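Local coordinates for protein acidocalcisomal pyrophosphatase (PDB 5C5V) that probably hydrolyses inorganic diphosphate to phosphate with magnesium as cofactor, in a soluble pyrophosphatase domain that follows an EF-hand region, at residues P3-K7 / F61-W65. Numbering follows the deposited sequence.
Sequences PMIKK and FEKFW
Lys6 lays its aliphatic chain over one face of the Trp65 indole, crossing it from the six-membered ring toward the pyrrole ring, with CG above the centre. At the root of the side chain, Lys6 CA makes a CH-pi contact 3.9 Å from the centroid of the six-membered ring and 25° off its normal. With CG anti to the backbone N (chi1 -176°) and the chain extended beyond it, the methylenes meet the indole in turn: CB is 3.7 Å from Trp65 CZ2, while CE reaches Trp65 CD1 at 3.9 Å. The Phe61 ring touches another flank of this chain, about a quarter turn round it from the indole, its CE2 4.0 Å from Lys6 CE and its CZ 3.6 Å from Lys6 O. Helices 3-14 and 61-69 are the first and last of four helices (with 26-36 and 43-53) in an arrangement consistent with paired EF-hands, the short strands 23-24 and 59-60 lying in the two loops; the short segments run at 125° to one another, axes 12.2 Å apart. Beyond the rings, Lys6 forms a long salt bridge to Glu62, NZ to OE2 3.6 Å, for which the carboxylate swings back through a bend at chi2. Ile5 adds a smaller apolar touch, CG2 to Trp65 CH2 at 4.0 Å. Further along helix 3-14, Phe13 meets the Phe61 ring edge-to-face and Met9 packs against Trp65.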
ATOM      1  N   PRO A   3     -21.058 -39.910  -1.653  1.00 73.66           N
ATOM      2  CA  PRO A   3     -20.122 -38.991  -0.983  1.00 72.78           C
ATOM      3  C   PRO A   3     -20.713 -37.624  -0.649  1.00 71.99           C
ATOM      4  O   PRO A   3     -20.306 -37.011   0.337  1.00 71.17           O
ATOM      5  CB  PRO A   3     -18.984 -38.832  -2.011  1.00 72.70           C
ATOM      6  CG  PRO A   3     -19.557 -39.307  -3.309  1.00 73.80           C
ATOM      7  CD  PRO A   3     -20.517 -40.395  -2.932  1.00 74.17           C
ATOM      8  N   MET A   4     -21.665 -37.166  -1.451  1.00 72.19           N
ATOM      9  CA  MET A   4     -22.374 -35.935  -1.155  1.00 71.91           C
ATOM     10  C   MET A   4     -23.252 -36.081   0.086  1.00 71.93           C
ATOM     11  O   MET A   4     -23.366 -35.166   0.898  1.00 71.35           O
ATOM     12  CB  MET A   4     -23.241 -35.518  -2.330  1.00 72.43           C
ATOM     13  CG  MET A   4     -24.150 -34.371  -1.980  1.00 72.46           C
ATOM     14  SD  MET A   4     -25.446 -34.123  -3.194  1.00 73.62           S
ATOM     15  CE  MET A   4     -26.682 -35.255  -2.569  1.00 74.32           C
ATOM     16  N   ILE A   5     -23.890 -37.239   0.221  1.00 71.60           N
ATOM     17  CA  ILE A   5     -24.731 -37.493   1.378  1.00 71.53           C
ATOM     18  C   ILE A   5     -23.873 -37.650   2.617  1.00 70.93           C
ATOM     19  O   ILE A   5     -24.260 -37.241   3.705  1.00 70.90           O
ATOM     20  CB  ILE A   5     -25.593 -38.750   1.192  1.00 72.67           C
ATOM     21  CG1 ILE A   5     -26.412 -38.652  -0.102  1.00 73.36           C
ATOM     22  CG2 ILE A   5     -26.478 -38.972   2.413  1.00 72.48           C
ATOM     23  CD1 ILE A   5     -27.414 -37.523  -0.116  1.00 73.09           C
ATOM     24  N   LYS A   6     -22.702 -38.246   2.445  1.00 71.17           N
ATOM     25  CA  LYS A   6     -21.792 -38.451   3.558  1.00 71.07           C
ATOM     26  C   LYS A   6     -21.316 -37.117   4.161  1.00 70.32           C
ATOM     27  O   LYS A   6     -21.176 -36.992   5.377  1.00 70.13           O
ATOM     28  CB  LYS A   6     -20.594 -39.292   3.119  1.00 71.13           C
ATOM     29  CG  LYS A   6     -19.645 -39.620   4.252  1.00 70.60           C
ATOM     30  CD  LYS A   6     -18.539 -40.538   3.798  1.00 70.91           C
ATOM     31  CE  LYS A   6     -17.798 -41.095   4.996  1.00 70.84           C
ATOM     32  NZ  LYS A   6     -16.757 -42.081   4.605  1.00 71.35           N
ATOM     33  N   LYS A   7     -21.077 -36.125   3.313  1.00 69.78           N
ATOM     34  CA  LYS A   7     -20.631 -34.815   3.781  1.00 69.08           C
ATOM     35  C   LYS A   7     -21.750 -34.069   4.498  1.00 69.07           C
ATOM     36  O   LYS A   7     -21.526 -33.440   5.533  1.00 68.83           O
ATOM     37  CB  LYS A   7     -20.101 -33.983   2.613  1.00 68.85           C
ATOM     38  CG  LYS A   7     -18.804 -34.522   2.041  1.00 68.91           C
ATOM     39  CD  LYS A   7     -18.119 -33.499   1.160  1.00 68.78           C
ATOM     40  CE  LYS A   7     -16.920 -34.114   0.451  1.00 68.82           C
ATOM     41  NZ  LYS A   7     -15.721 -34.199   1.354  1.00 68.58           N
ATOM     42  N   PHE A  61     -18.054 -40.661  14.096  1.00 72.86           N
ATOM     43  CA  PHE A  61     -18.835 -40.341  12.912  1.00 72.87           C
ATOM     44  C   PHE A  61     -18.897 -41.571  12.016  1.00 73.33           C
ATOM     45  O   PHE A  61     -19.935 -41.873  11.411  1.00 73.60           O
ATOM     46  CB  PHE A  61     -18.268 -39.166  12.120  1.00 72.09           C
ATOM     47  CG  PHE A  61     -18.889 -39.028  10.761  1.00 72.20           C
ATOM     48  CD1 PHE A  61     -20.246 -38.771  10.637  1.00 72.40           C
ATOM     49  CD2 PHE A  61     -18.136 -39.187   9.611  1.00 72.15           C
ATOM     50  CE1 PHE A  61     -20.843 -38.665   9.391  1.00 72.85           C
ATOM     51  CE2 PHE A  61     -18.727 -39.080   8.360  1.00 72.53           C
ATOM     52  CZ  PHE A  61     -20.084 -38.817   8.252  1.00 72.70           C
ATOM     53  N   GLU A  62     -17.768 -42.268  11.937  1.00 76.55           N
ATOM     54  CA  GLU A  62     -17.632 -43.407  11.040  1.00 77.25           C
ATOM     55  C   GLU A  62     -18.637 -44.501  11.388  1.00 77.88           C
ATOM     56  O   GLU A  62     -19.191 -45.134  10.503  1.00 78.46           O
ATOM     57  CB  GLU A  62     -16.202 -43.955  11.080  1.00 77.22           C
ATOM     58  CG  GLU A  62     -15.741 -44.603   9.776  1.00 77.85           C
ATOM     59  CD  GLU A  62     -15.847 -43.677   8.570  1.00 77.72           C
ATOM     60  OE1 GLU A  62     -15.433 -42.503   8.672  1.00 76.93           O
ATOM     61  OE2 GLU A  62     -16.334 -44.129   7.505  1.00 78.31           O
ATOM     62  N   LYS A  63     -18.888 -44.711  12.674  1.00 76.68           N
ATOM     63  CA  LYS A  63     -19.881 -45.695  13.077  1.00 77.14           C
ATOM     64  C   LYS A  63     -21.286 -45.152  12.876  1.00 77.45           C
ATOM     65  O   LYS A  63     -22.194 -45.888  12.522  1.00 78.10           O
ATOM     66  CB  LYS A  63     -19.701 -46.104  14.539  1.00 77.23           C
ATOM     67  CG  LYS A  63     -18.314 -46.604  14.913  1.00 77.13           C
ATOM     68  CD  LYS A  63     -18.350 -47.286  16.280  1.00 77.68           C
ATOM     69  CE  LYS A  63     -17.018 -47.210  17.024  1.00 77.41           C
ATOM     70  NZ  LYS A  63     -17.178 -47.821  18.390  1.00 78.04           N
ATOM     71  N   PHE A  64     -21.462 -43.855  13.088  1.00 74.43           N
ATOM     72  CA  PHE A  64     -22.751 -43.232  12.846  1.00 74.47           C
ATOM     73  C   PHE A  64     -23.128 -43.361  11.375  1.00 74.75           C
ATOM     74  O   PHE A  64     -24.279 -43.650  11.047  1.00 75.26           O
ATOM     75  CB  PHE A  64     -22.728 -41.762  13.268  1.00 73.90           C
ATOM     76  CG  PHE A  64     -23.989 -41.016  12.934  1.00 73.92           C
ATOM     77  CD1 PHE A  64     -25.131 -41.178  13.698  1.00 74.25           C
ATOM     78  CD2 PHE A  64     -24.026 -40.147  11.854  1.00 73.63           C
ATOM     79  CE1 PHE A  64     -26.289 -40.491  13.383  1.00 74.59           C
ATOM     80  CE2 PHE A  64     -25.175 -39.455  11.540  1.00 73.92           C
ATOM     81  CZ  PHE A  64     -26.310 -39.629  12.306  1.00 74.42           C
ATOM     82  N   TRP A  65     -22.147 -43.155  10.495  1.00 74.55           N
ATOM     83  CA  TRP A  65     -22.353 -43.315   9.061  1.00 74.77           C
ATOM     84  C   TRP A  65     -22.771 -44.746   8.740  1.00 75.71           C
ATOM     85  O   TRP A  65     -23.692 -44.966   7.961  1.00 76.29           O
ATOM     86  CB  TRP A  65     -21.088 -42.953   8.292  1.00 74.17           C
ATOM     87  CG  TRP A  65     -21.195 -43.064   6.785  1.00 74.62           C
ATOM     88  CD1 TRP A  65     -20.380 -43.789   5.961  1.00 74.79           C
ATOM     89  CD2 TRP A  65     -22.144 -42.409   5.927  1.00 74.42           C
ATOM     90  NE1 TRP A  65     -20.769 -43.634   4.650  1.00 74.93           N
ATOM     91  CE2 TRP A  65     -21.847 -42.793   4.602  1.00 74.79           C
ATOM     92  CE3 TRP A  65     -23.214 -41.538   6.151  1.00 74.31           C
ATOM     93  CZ2 TRP A  65     -22.577 -42.333   3.509  1.00 74.95           C
ATOM     94  CZ3 TRP A  65     -23.942 -41.089   5.063  1.00 74.75           C
ATOM     95  CH2 TRP A  65     -23.617 -41.485   3.758  1.00 74.80           C
TER